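Local coordinates for chorismate mutase (PDB 6CNZ), which probably catalyses the rearrangement of chorismate to prephenate, a step on the route to phenylalanine and tyrosine, at residues 133-139 against 169-173; 71-76 against 122-126; 36-40 against 100-106; 24-29 against 159-163. Residues are numbered along the deposited sequence.

In the fold
The chain is all helical, and the four contacts sample different depths of it. Contacts 2 and 4 are buried helix pairs near the centre. Both rest on leucines, and they touch through Leu122 of helix 107-129, which packs on Ala24 and Arg27 of helix 15-29. Contact 4 adds ions; contact 2 is purely apolar. Contacts 1 and 3 lie on opposite sides of the chain's centre, about 38 Å apart between centres. Contact 3 is a surface site where a proline-rich loop meets helix 31-41. Contact 1 is partly buried and covalent, with a disulfide fixing the C-terminal tail. It meets contact 2 where Tyr71 OH reaches Val170 O at 2.8 Å, a probable hydrogen bond.

Contact 1 of 4, residues 133-139 against 169-173; sequences RDAPDCP and HVCAA
Cys171, Ala172 and Arg133 carry most of this contact. The C-terminal segment 169-173 has no regular structure and runs beside the start of 133-139, in roughly the same direction. Arg133 CA lies 4.7 Å from Cys171 CA, and Asp134 CA 5.5 Å from Ala172 CA. Cys171 is extended (phi -102°, psi 143°) with an m rotamer. Its SG bonds to Cys138 SG at 2.1 Å, with chi3 of -76° and Cys138 in t. Pro139 flanks the bridge: its CG is 4.0 Å from Cys171 CB and 3.8 Å from Ala173 CB. Ala172 N donates to Arg133 O at 2.9 Å in a nearly straight bond. Its CB lies 3.2 Å from Asp134 OD1. The Arg133 side chain is fully extended (t, t, t), and its CG is 3.9 Å from Val170 O. One water accepts a weak bond from Arg133 NE (3.3 Å) and donates to His169 O (3.0 Å). A type I turn from Ala135 to Cys138 closes with Cys138 N to Ala135 O at 3.0 Å. Asp137, within the turn, is at the N-cap position but makes no side-chain capping bond. The disulfide staples the C-terminal tail to the first turn of helix 138-153.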
loop_
_atom_site.group_PDB
_atom_site.type_symbol
_atom_site.label_atom_id
_atom_site.label_comp_id
_atom_site.label_asym_id
_atom_site.label_seq_id
_atom_site.Cartn_x
_atom_site.Cartn_y
_atom_site.Cartn_z
ATOM N N ARG A 133 -1.122 22.875 6.326
ATOM C CA ARG A 133 -2.278 23.045 5.455
ATOM C C ARG A 133 -2.263 24.407 4.775
ATOM O O ARG A 133 -2.567 24.521 3.585
ATOM C CB ARG A 133 -3.552 22.849 6.277
ATOM C CG ARG A 133 -4.846 23.032 5.533
ATOM C CD ARG A 133 -6.005 22.909 6.503
ATOM N NE ARG A 133 -7.289 23.083 5.842
ATOM C CZ ARG A 133 -8.453 23.117 6.480
ATOM N NH1 ARG A 133 -8.493 22.994 7.803
ATOM N NH2 ARG A 133 -9.574 23.278 5.798
ATOM N N ASP A 134 -1.869 25.441 5.512
ATOM C CA ASP A 134 -1.817 26.810 5.028
ATOM C C ASP A 134 -0.401 27.280 4.745
ATOM O O ASP A 134 -0.185 28.480 4.549
ATOM C CB ASP A 134 -2.468 27.740 6.051
ATOM C CG ASP A 134 -3.888 27.332 6.364
ATOM O OD1 ASP A 134 -4.656 27.105 5.415
ATOM O OD2 ASP A 134 -4.224 27.186 7.551
ATOM N N ALA A 135 0.573 26.380 4.744
ATOM C CA ALA A 135 1.936 26.818 4.490
ATOM C C ALA A 135 2.071 27.223 3.028
ATOM O O ALA A 135 1.530 26.549 2.146
ATOM C CB ALA A 135 2.945 25.724 4.828
ATOM N N PRO A 136 2.771 28.321 2.744
ATOM C CA PRO A 136 2.839 28.806 1.353
ATOM C C PRO A 136 3.371 27.781 0.364
ATOM O O PRO A 136 2.894 27.730 -0.778
ATOM C CB PRO A 136 3.761 30.032 1.456
ATOM C CG PRO A 136 3.706 30.440 2.885
ATOM C CD PRO A 136 3.482 29.204 3.688
ATOM N N ASP A 137 4.324 26.941 0.760
ATOM C CA ASP A 137 4.875 25.955 -0.159
ATOM C C ASP A 137 4.247 24.568 -0.019
ATOM O O ASP A 137 4.769 23.607 -0.596
ATOM C CB ASP A 137 6.392 25.864 0.010
ATOM C CG ASP A 137 6.807 25.608 1.437
ATOM O OD1 ASP A 137 5.922 25.361 2.293
ATOM O OD2 ASP A 137 8.026 25.670 1.701
ATOM N N CYS A 138 3.154 24.432 0.733
ATOM C CA CYS A 138 2.456 23.147 0.782
ATOM C C CYS A 138 2.102 22.625 -0.602
ATOM O O CYS A 138 2.433 21.465 -0.898
ATOM C CB CYS A 138 1.192 23.246 1.651
ATOM S SG CYS A 138 0.222 21.671 1.812
ATOM N N PRO A 139 1.473 23.401 -1.495
ATOM C CA PRO A 139 1.075 22.820 -2.787
ATOM C C PRO A 139 2.232 22.256 -3.601
ATOM O O PRO A 139 2.082 21.189 -4.214
ATOM C CB PRO A 139 0.403 24.003 -3.497
ATOM C CG PRO A 139 -0.124 24.842 -2.382
ATOM C CD PRO A 139 0.960 24.778 -1.351
ATOM N N HIS A 169 -7.574 18.468 -1.788
ATOM C CA HIS A 169 -7.838 19.452 -0.736
ATOM C C HIS A 169 -6.945 19.237 0.480
ATOM O O HIS A 169 -7.323 19.582 1.606
ATOM C CB HIS A 169 -9.305 19.448 -0.317
ATOM C CG HIS A 169 -10.243 19.747 -1.437
ATOM N ND1 HIS A 169 -10.718 18.773 -2.287
ATOM C CD2 HIS A 169 -10.768 20.918 -1.873
ATOM C CE1 HIS A 169 -11.510 19.325 -3.190
ATOM N NE2 HIS A 169 -11.557 20.627 -2.961
ATOM N N VAL A 170 -5.743 18.703 0.265
ATOM C CA VAL A 170 -4.783 18.591 1.355
ATOM C C VAL A 170 -4.235 19.963 1.723
ATOM O O VAL A 170 -4.091 20.295 2.911
ATOM C CB VAL A 170 -3.662 17.601 0.971
ATOM C CG1 VAL A 170 -2.500 17.688 1.947
ATOM C CG2 VAL A 170 -4.209 16.181 0.942
ATOM N N CYS A 171 -3.926 20.783 0.723
ATOM C CA CYS A 171 -3.431 22.134 0.952
ATOM C C CYS A 171 -4.557 23.124 0.719
ATOM O O CYS A 171 -5.387 22.938 -0.175
ATOM C CB CYS A 171 -2.261 22.489 0.037
ATOM S SG CYS A 171 -0.840 21.385 0.078
ATOM N N ALA A 172 -4.574 24.176 1.531
ATOM C CA ALA A 172 -5.600 25.199 1.408
ATOM C C ALA A 172 -5.670 25.752 -0.011
ATOM O O ALA A 172 -6.749 25.825 -0.605
ATOM C CB ALA A 172 -5.335 26.314 2.417
ATOM N N ALA A 173 -4.528 26.122 -0.580
ATOM C CA ALA A 173 -4.507 26.700 -1.928
ATOM C C ALA A 173 -4.964 25.695 -2.993
ATOM O O ALA A 173 -4.189 24.858 -3.462
ATOM C CB ALA A 173 -3.109 27.233 -2.258
HETATM O O HOH W 1 -7.629 22.430 2.609
#

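Contact 2 of 4, residues 71-76 against 122-126; sequences YARTFF and LIAAL
Two helical segments cross at 124° between their N-to-C directions, with axes 11.0 Å apart at closest. Ala72 CA and Ile123 CA are nearest, at 7.0 Å. Leu126 (t, p) points toward the other helix and has the most buried surface. Its CD1 sits over the face of the Phe75 ring, 3.9 Å from the centroid, a CH-pi contact. Its CD2 is 3.7 Å from Phe75 CB and 3.8 Å from Ala72 CA. Phe75 takes chi1 t and chi2 78°, so Leu122 CD2 meets its ring edge, 4.3 Å from Phe75 CE2. Tyr71, also t, puts CE2 3.7 Å from Leu126 CG; its OH is hydrogen-bonded to Val170 O. Phe76 has chi1 -88° and swings its ring across: CZ is 3.7 Å from Leu122 CB (m, t), and CE1 is 3.8 Å from Ile123 CG1 (m, t). Helices 69-96 and 107-129 cross here in the buried core of the all-helical AroQ (type II) chorismate mutase fold. Aromatic and aliphatic contacts alone hold the interface, so its cohesion is hydrophobic.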
loop_
_atom_site.group_PDB
_atom_site.type_symbol
_atom_site.label_atom_id
_atom_site.label_comp_id
_atom_site.label_asym_id
_atom_site.label_seq_id
_atom_site.Cartn_x
_atom_site.Cartn_y
_atom_site.Cartn_z
ATOM N N TYR A 71 -11.959 19.421 7.838
ATOM C CA TYR A 71 -10.788 19.090 7.038
ATOM C C TYR A 71 -10.714 17.594 6.767
ATOM O O TYR A 71 -10.448 17.170 5.638
ATOM C CB TYR A 71 -9.551 19.562 7.780
ATOM C CG TYR A 71 -8.235 19.342 7.102
ATOM C CD1 TYR A 71 -8.001 19.822 5.829
ATOM C CD2 TYR A 71 -7.202 18.700 7.768
ATOM C CE1 TYR A 71 -6.783 19.646 5.217
ATOM C CE2 TYR A 71 -5.974 18.523 7.175
ATOM C CZ TYR A 71 -5.766 19.004 5.896
ATOM O OH TYR A 71 -4.534 18.835 5.300
ATOM N N ALA A 72 -10.952 16.774 7.790
ATOM C CA ALA A 72 -10.938 15.331 7.577
ATOM C C ALA A 72 -12.106 14.893 6.704
ATOM O O ALA A 72 -11.934 14.053 5.817
ATOM C CB ALA A 72 -10.962 14.601 8.913
ATOM N N ARG A 73 -13.294 15.466 6.922
ATOM C CA ARG A 73 -14.456 15.074 6.126
ATOM C C ARG A 73 -14.228 15.376 4.651
ATOM O O ARG A 73 -14.407 14.504 3.788
ATOM C CB ARG A 73 -15.719 15.786 6.622
ATOM C CG ARG A 73 -16.970 15.383 5.840
ATOM C CD ARG A 73 -18.173 16.302 6.096
ATOM N NE ARG A 73 -19.363 15.733 5.464
ATOM C CZ ARG A 73 -20.182 14.863 6.054
ATOM N NH1 ARG A 73 -19.956 14.480 7.304
ATOM N NH2 ARG A 73 -21.233 14.385 5.403
ATOM N N THR A 74 -13.810 16.604 4.348
ATOM C CA THR A 74 -13.508 16.967 2.969
ATOM C C THR A 74 -12.475 16.026 2.363
ATOM O O THR A 74 -12.641 15.563 1.230
ATOM C CB THR A 74 -13.005 18.408 2.910
ATOM O OG1 THR A 74 -14.062 19.280 3.288
ATOM C CG2 THR A 74 -12.556 18.757 1.495
ATOM N N PHE A 75 -11.405 15.726 3.110
ATOM C CA PHE A 75 -10.394 14.801 2.614
ATOM C C PHE A 75 -11.010 13.450 2.277
ATOM O O PHE A 75 -10.632 12.821 1.279
ATOM C CB PHE A 75 -9.272 14.643 3.637
ATOM C CG PHE A 75 -8.188 13.666 3.223
ATOM C CD1 PHE A 75 -7.218 14.031 2.299
ATOM C CD2 PHE A 75 -8.133 12.396 3.777
ATOM C CE1 PHE A 75 -6.215 13.149 1.923
ATOM C CE2 PHE A 75 -7.129 11.500 3.414
ATOM C CZ PHE A 75 -6.163 11.878 2.482
ATOM N N PHE A 76 -11.980 12.994 3.075
ATOM C CA PHE A 76 -12.568 11.697 2.763
ATOM C C PHE A 76 -13.650 11.806 1.698
ATOM O O PHE A 76 -13.826 10.857 0.924
ATOM C CB PHE A 76 -13.068 11.001 4.037
ATOM C CG PHE A 76 -11.996 10.172 4.714
ATOM C CD1 PHE A 76 -11.059 10.765 5.558
ATOM C CD2 PHE A 76 -11.893 8.811 4.471
ATOM C CE1 PHE A 76 -10.059 10.009 6.166
ATOM C CE2 PHE A 76 -10.890 8.048 5.080
ATOM C CZ PHE A 76 -9.973 8.653 5.929
ATOM N N LEU A 122 -5.072 6.869 7.542
ATOM C CA LEU A 122 -5.212 8.134 6.832
ATOM C C LEU A 122 -5.522 9.275 7.784
ATOM O O LEU A 122 -4.983 10.380 7.629
ATOM C CB LEU A 122 -6.303 8.013 5.778
ATOM C CG LEU A 122 -5.810 7.261 4.542
ATOM C CD1 LEU A 122 -6.950 7.058 3.554
ATOM C CD2 LEU A 122 -4.672 8.043 3.890
ATOM N N ILE A 123 -6.388 9.039 8.774
ATOM C CA ILE A 123 -6.705 10.114 9.710
ATOM C C ILE A 123 -5.471 10.495 10.512
ATOM O O ILE A 123 -5.193 11.679 10.714
ATOM C CB ILE A 123 -7.882 9.722 10.621
ATOM C CG1 ILE A 123 -9.159 9.682 9.794
ATOM C CG2 ILE A 123 -8.036 10.714 11.764
ATOM C CD1 ILE A 123 -10.396 9.552 10.627
ATOM N N ALA A 124 -4.694 9.504 10.952
ATOM C CA ALA A 124 -3.454 9.804 11.660
ATOM C C ALA A 124 -2.431 10.469 10.739
ATOM O O ALA A 124 -1.692 11.367 11.166
ATOM C CB ALA A 124 -2.880 8.526 12.272
ATOM N N ALA A 125 -2.370 10.041 9.473
ATOM C CA ALA A 125 -1.446 10.672 8.537
ATOM C C ALA A 125 -1.853 12.112 8.251
ATOM O O ALA A 125 -0.995 12.994 8.159
ATOM C CB ALA A 125 -1.375 9.875 7.232
ATOM N N LEU A 126 -3.159 12.363 8.106
ATOM C CA LEU A 126 -3.641 13.721 7.876
ATOM C C LEU A 126 -3.306 14.632 9.051
ATOM O O LEU A 126 -2.941 15.800 8.859
ATOM C CB LEU A 126 -5.152 13.692 7.632
ATOM C CG LEU A 126 -5.820 14.839 6.865
ATOM C CD1 LEU A 126 -5.255 14.961 5.447
ATOM C CD2 LEU A 126 -7.320 14.599 6.819
#

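Contact 3 of 4, residues 36-40 against 100-106; sequences HWKWI and PEGPAPD
Segment 36-40 is helical; 100-106 is an extended, proline-rich loop. The nearest CA pair is Trp37 and Ala104, 5.1 Å apart. CH-pi contacts dominate. The His36 ring (chi1 t, chi2 176°) is sandwiched, with Pro100 CG 3.6 Å from its centroid over one face and Ala104 CB 3.8 Å from it over the opposite face. The polar contact is weak: His36 NE2 donates to Gly102 O at 3.2 Å with a bent angle of 122°. Gly102 has phi 89° and psi 158°, where a CB would jam against the preceding carbonyl. Apolar contacts complete the seam. Ala104 CB lies 3.7 Å from Ile40 CD1 (m, t) and 4.1 Å from Trp37 CB. Trp39 CD1 lies 4.4 Å from Pro100 CD. Asp106 N-caps helix 107-129, its OD2 accepting from Thr109 N. The loop thus spans from helix 69-96, whose Trp94 touches His36 and Pro100, to helix 107-129, and lies across helix 31-41. Its second half, from Pro103 to Asp106, packs on the second subunit; Pro103 meets Thr109 of that subunit.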
loop_
_atom_site.group_PDB
_atom_site.type_symbol
_atom_site.label_atom_id
_atom_site.label_comp_id
_atom_site.label_asym_id
_atom_site.label_seq_id
_atom_site.Cartn_x
_atom_site.Cartn_y
_atom_site.Cartn_z
ATOM N N HIS A 36 -14.216 -4.791 -9.299
ATOM C CA HIS A 36 -14.326 -6.172 -9.763
ATOM C C HIS A 36 -15.491 -6.898 -9.074
ATOM O O HIS A 36 -16.322 -7.539 -9.729
ATOM C CB HIS A 36 -12.978 -6.868 -9.515
ATOM C CG HIS A 36 -12.830 -8.220 -10.150
ATOM N ND1 HIS A 36 -11.648 -8.934 -10.091
ATOM C CD2 HIS A 36 -13.699 -8.992 -10.847
ATOM C CE1 HIS A 36 -11.801 -10.093 -10.709
ATOM N NE2 HIS A 36 -13.035 -10.153 -11.176
ATOM N N TRP A 37 -15.591 -6.779 -7.752
ATOM C CA TRP A 37 -16.721 -7.390 -7.048
ATOM C C TRP A 37 -18.062 -6.818 -7.518
ATOM O O TRP A 37 -19.021 -7.569 -7.753
ATOM C CB TRP A 37 -16.552 -7.198 -5.542
ATOM C CG TRP A 37 -17.557 -7.940 -4.749
ATOM C CD1 TRP A 37 -17.451 -9.229 -4.283
ATOM C CD2 TRP A 37 -18.843 -7.462 -4.321
ATOM N NE1 TRP A 37 -18.583 -9.566 -3.582
ATOM C CE2 TRP A 37 -19.453 -8.505 -3.593
ATOM C CE3 TRP A 37 -19.533 -6.257 -4.484
ATOM C CZ2 TRP A 37 -20.731 -8.380 -3.029
ATOM C CZ3 TRP A 37 -20.811 -6.130 -3.912
ATOM C CH2 TRP A 37 -21.390 -7.186 -3.198
ATOM N N LYS A 38 -18.144 -5.493 -7.678
ATOM C CA LYS A 38 -19.398 -4.866 -8.124
ATOM C C LYS A 38 -19.744 -5.226 -9.566
ATOM O O LYS A 38 -20.928 -5.345 -9.905
ATOM C CB LYS A 38 -19.298 -3.349 -7.959
ATOM C CG LYS A 38 -19.286 -2.912 -6.485
ATOM C CD LYS A 38 -19.225 -1.393 -6.354
ATOM C CE LYS A 38 -19.620 -0.914 -4.949
ATOM N NZ LYS A 38 -19.003 0.421 -4.643
ATOM N N TRP A 39 -18.726 -5.425 -10.415
ATOM C CA TRP A 39 -18.948 -5.837 -11.800
ATOM C C TRP A 39 -19.601 -7.213 -11.874
ATOM O O TRP A 39 -20.484 -7.456 -12.716
ATOM C CB TRP A 39 -17.611 -5.846 -12.548
ATOM C CG TRP A 39 -17.694 -6.309 -13.990
ATOM C CD1 TRP A 39 -17.463 -7.566 -14.464
ATOM C CD2 TRP A 39 -18.048 -5.508 -15.129
ATOM N NE1 TRP A 39 -17.622 -7.593 -15.830
ATOM C CE2 TRP A 39 -17.987 -6.343 -16.261
ATOM C CE3 TRP A 39 -18.372 -4.151 -15.302
ATOM C CZ2 TRP A 39 -18.262 -5.878 -17.555
ATOM C CZ3 TRP A 39 -18.647 -3.681 -16.596
ATOM C CH2 TRP A 39 -18.582 -4.545 -17.703
ATOM N N ILE A 40 -19.168 -8.134 -11.014
ATOM C CA ILE A 40 -19.777 -9.465 -10.996
ATOM C C ILE A 40 -21.172 -9.407 -10.376
ATOM O O ILE A 40 -22.126 -10.005 -10.890
ATOM C CB ILE A 40 -18.859 -10.453 -10.260
ATOM C CG1 ILE A 40 -17.579 -10.653 -11.067
ATOM C CG2 ILE A 40 -19.590 -11.821 -9.980
ATOM C CD1 ILE A 40 -16.582 -11.591 -10.402
ATOM N N PRO A 100 -12.485 -8.647 -15.832
ATOM C CA PRO A 100 -11.276 -9.387 -15.471
ATOM C C PRO A 100 -11.518 -10.881 -15.555
ATOM O O PRO A 100 -12.637 -11.366 -15.358
ATOM C CB PRO A 100 -11.006 -8.959 -14.020
ATOM C CG PRO A 100 -11.860 -7.741 -13.786
ATOM C CD PRO A 100 -13.039 -7.863 -14.712
ATOM N N GLU A 101 -10.453 -11.596 -15.902
ATOM C CA GLU A 101 -10.368 -13.023 -15.653
ATOM C C GLU A 101 -10.217 -13.256 -14.153
ATOM O O GLU A 101 -9.656 -12.432 -13.428
ATOM C CB GLU A 101 -9.174 -13.611 -16.413
ATOM C CG GLU A 101 -7.913 -12.745 -16.289
ATOM C CD GLU A 101 -6.791 -13.156 -17.234
ATOM O OE1 GLU A 101 -6.134 -14.191 -16.981
ATOM O OE2 GLU A 101 -6.567 -12.439 -18.233
ATOM N N GLY A 102 -10.736 -14.376 -13.681
ATOM C CA GLY A 102 -10.553 -14.736 -12.297
ATOM C C GLY A 102 -11.637 -14.185 -11.399
ATOM O O GLY A 102 -12.320 -13.217 -11.733
ATOM N N PRO A 103 -11.819 -14.800 -10.234
ATOM C CA PRO A 103 -12.916 -14.395 -9.346
ATOM C C PRO A 103 -12.587 -13.132 -8.572
ATOM O O PRO A 103 -11.423 -12.809 -8.322
ATOM C CB PRO A 103 -13.062 -15.589 -8.397
ATOM C CG PRO A 103 -11.662 -16.197 -8.350
ATOM C CD PRO A 103 -11.039 -15.941 -9.706
ATOM N N ALA A 104 -13.645 -12.415 -8.175
ATOM C CA ALA A 104 -13.392 -11.185 -7.437
ATOM C C ALA A 104 -13.107 -11.498 -5.967
ATOM O O ALA A 104 -13.760 -12.360 -5.382
ATOM C CB ALA A 104 -14.588 -10.236 -7.544
ATOM N N PRO A 105 -12.149 -10.817 -5.347
ATOM C CA PRO A 105 -11.988 -10.949 -3.890
ATOM C C PRO A 105 -13.272 -10.552 -3.171
ATOM O O PRO A 105 -13.958 -9.602 -3.557
ATOM C CB PRO A 105 -10.842 -9.982 -3.561
ATOM C CG PRO A 105 -10.174 -9.664 -4.882
ATOM C CD PRO A 105 -11.197 -9.865 -5.953
ATOM N N ASP A 106 -13.604 -11.296 -2.129
ATOM C CA ASP A 106 -14.825 -11.019 -1.383
ATOM C C ASP A 106 -14.800 -9.614 -0.783
ATOM O O ASP A 106 -13.890 -9.263 -0.026
ATOM C CB ASP A 106 -15.011 -12.052 -0.282
ATOM C CG ASP A 106 -16.294 -11.829 0.502
ATOM O OD1 ASP A 106 -17.379 -11.980 -0.093
ATOM O OD2 ASP A 106 -16.217 -11.491 1.701
#

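Contact 4 of 4, residues 24-29 against 159-163. With NO3 (nitrate ion), chain G; NO3 (nitrate ion), chain I.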
loop_
_atom_site.group_PDB
_atom_site.type_symbol
_atom_site.label_atom_id
_atom_site.label_comp_id
_atom_site.label_asym_id
_atom_site.label_seq_id
_atom_site.Cartn_x
_atom_site.Cartn_y
_atom_site.Cartn_z
ATOM N N ALA A 24 -2.825 7.165 0.695
ATOM C CA ALA A 24 -3.923 7.489 -0.210
ATOM C C ALA A 24 -3.865 6.611 -1.444
ATOM O O ALA A 24 -4.898 6.157 -1.945
ATOM C CB ALA A 24 -3.883 8.966 -0.617
ATOM N N SER A 25 -2.661 6.366 -1.947
ATOM C CA SER A 25 -2.515 5.486 -3.098
ATOM C C SER A 25 -2.873 4.050 -2.733
ATOM O O SER A 25 -3.512 3.338 -3.518
ATOM C CB SER A 25 -1.076 5.583 -3.628
ATOM O OG SER A 25 -0.805 4.573 -4.579
ATOM N N GLN A 26 -2.472 3.619 -1.538
ATOM C CA GLN A 26 -2.810 2.282 -1.074
ATOM C C GLN A 26 -4.322 2.101 -0.987
ATOM O O GLN A 26 -4.862 1.078 -1.427
ATOM C CB GLN A 26 -2.129 2.033 0.279
ATOM C CG GLN A 26 -2.223 0.618 0.807
ATOM C CD GLN A 26 -1.371 0.375 2.069
ATOM O OE1 GLN A 26 -0.411 1.093 2.347
ATOM N NE2 GLN A 26 -1.730 -0.649 2.825
ATOM N N ARG A 27 -5.030 3.096 -0.462
ATOM C CA ARG A 27 -6.488 2.991 -0.394
ATOM C C ARG A 27 -7.102 2.981 -1.785
ATOM O O ARG A 27 -8.010 2.187 -2.072
ATOM C CB ARG A 27 -7.067 4.140 0.430
ATOM C CG ARG A 27 -8.518 3.936 0.828
ATOM C CD ARG A 27 -9.139 5.238 1.320
ATOM N NE ARG A 27 -10.403 4.992 1.992
ATOM C CZ ARG A 27 -11.565 4.879 1.366
ATOM N NH1 ARG A 27 -11.626 5.018 0.045
ATOM N NH2 ARG A 27 -12.665 4.629 2.066
ATOM N N LEU A 28 -6.593 3.833 -2.676
ATOM C CA LEU A 28 -7.122 3.909 -4.034
ATOM C C LEU A 28 -6.922 2.605 -4.794
ATOM O O LEU A 28 -7.741 2.259 -5.646
ATOM C CB LEU A 28 -6.453 5.068 -4.780
ATOM C CG LEU A 28 -6.996 5.454 -6.145
ATOM C CD1 LEU A 28 -8.527 5.666 -6.078
ATOM C CD2 LEU A 28 -6.265 6.710 -6.691
ATOM N N ALA A 29 -5.843 1.872 -4.514
ATOM C CA ALA A 29 -5.608 0.633 -5.231
ATOM C C ALA A 29 -6.648 -0.434 -4.900
ATOM O O ALA A 29 -6.846 -1.356 -5.697
ATOM C CB ALA A 29 -4.204 0.099 -4.927
ATOM N N GLN A 159 -5.896 5.565 -12.677
ATOM C CA GLN A 159 -5.610 5.547 -11.244
ATOM C C GLN A 159 -4.774 6.748 -10.848
ATOM O O GLN A 159 -5.035 7.377 -9.816
ATOM C CB GLN A 159 -4.904 4.252 -10.830
ATOM C CG GLN A 159 -4.480 4.301 -9.349
ATOM C CD GLN A 159 -4.314 2.951 -8.710
ATOM O OE1 GLN A 159 -4.784 1.947 -9.237
ATOM N NE2 GLN A 159 -3.621 2.914 -7.564
ATOM N N LYS A 160 -3.778 7.088 -11.671
ATOM C CA LYS A 160 -2.954 8.259 -11.408
ATOM C C LYS A 160 -3.783 9.540 -11.415
ATOM O O LYS A 160 -3.560 10.428 -10.587
ATOM C CB LYS A 160 -1.825 8.333 -12.434
ATOM C CG LYS A 160 -0.757 7.266 -12.224
ATOM C CD LYS A 160 0.468 7.586 -13.075
ATOM C CE LYS A 160 0.076 7.731 -14.524
ATOM N NZ LYS A 160 1.266 7.767 -15.398
ATOM N N ASP A 161 -4.740 9.660 -12.348
ATOM C CA ASP A 161 -5.644 10.812 -12.328
ATOM C C ASP A 161 -6.472 10.841 -11.047
ATOM O O ASP A 161 -6.619 11.894 -10.404
ATOM C CB ASP A 161 -6.563 10.788 -13.548
ATOM C CG ASP A 161 -5.854 11.229 -14.827
ATOM O OD1 ASP A 161 -4.670 11.629 -14.750
ATOM O OD2 ASP A 161 -6.483 11.179 -15.907
ATOM N N ALA A 162 -6.996 9.681 -10.640
ATOM C CA ALA A 162 -7.814 9.635 -9.436
ATOM C C ALA A 162 -6.998 9.972 -8.196
ATOM O O ALA A 162 -7.547 10.523 -7.237
ATOM C CB ALA A 162 -8.480 8.258 -9.304
ATOM N N LEU A 163 -5.696 9.648 -8.180
ATOM C CA LEU A 163 -4.884 10.005 -7.017
ATOM C C LEU A 163 -4.796 11.516 -6.864
ATOM O O LEU A 163 -4.794 12.026 -5.737
ATOM C CB LEU A 163 -3.483 9.397 -7.122
ATOM C CG LEU A 163 -2.431 9.672 -6.033
ATOM C CD1 LEU A 163 -2.841 9.113 -4.690
ATOM C CD2 LEU A 163 -1.084 9.088 -6.439
HETATM N N NO3 G . -1.349 5.826 -7.634
HETATM O O1 NO3 G . -2.214 5.453 -6.783
HETATM O O2 NO3 G . -1.682 6.011 -8.846
HETATM O O3 NO3 G . -0.148 6.005 -7.274
HETATM N N NO3 I . -15.530 4.360 -0.088
HETATM O O1 NO3 I . -14.598 4.834 -0.810
HETATM O O2 NO3 I . -15.256 3.650 0.928
HETATM O O3 NO3 I . -16.743 4.591 -0.378
#
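Both segments are helical. Their N-to-C directions differ by 130°, and their axes come within 10.4 Å. Ser25 CA and Leu163 CA are the nearest pair, at 6.4 Å. Leu28 (t, p) is the main apolar side chain and points toward helix 157-166. Its CD2 reaches the backbone at Leu163 N (3.3 Å) and Gln159 O (3.4 Å), and lies 3.8 Å from Ala162 CB and 3.9 Å from Leu163 CB. Leu163 (t, p) turns its end back, with CD1 4.1 Å from Ser25 CB and 4.2 Å from Ala24 CB. Gln159 (t, t) reaches toward Ala29, whose CB is 3.9 Å from Gln159 NE2.

Segments 24-29 and 159-163 share no direct hydrogen bond. The nitrate of chain G links them instead: its O1 accepts from Ser25 OG at 2.8 Å and from Gln159 NE2 at 3.0 Å. The nitrate of chain I lies away from helix 157-166. It takes a two-point grip from Arg27, with NH1 to its O1 at 3.1 Å and NH2 to its O2 at 3.0 Å. Both ions probably come from the crystallisation liquor.

Helix 69-96 adds Leu86 against Leu28 and Gln159. The chemistry is thus a leucine core with a polar margin able to hold an anion. The paired bonds at Arg27 resemble carboxylate recognition, consistent with a family whose substrate carries two carboxylates.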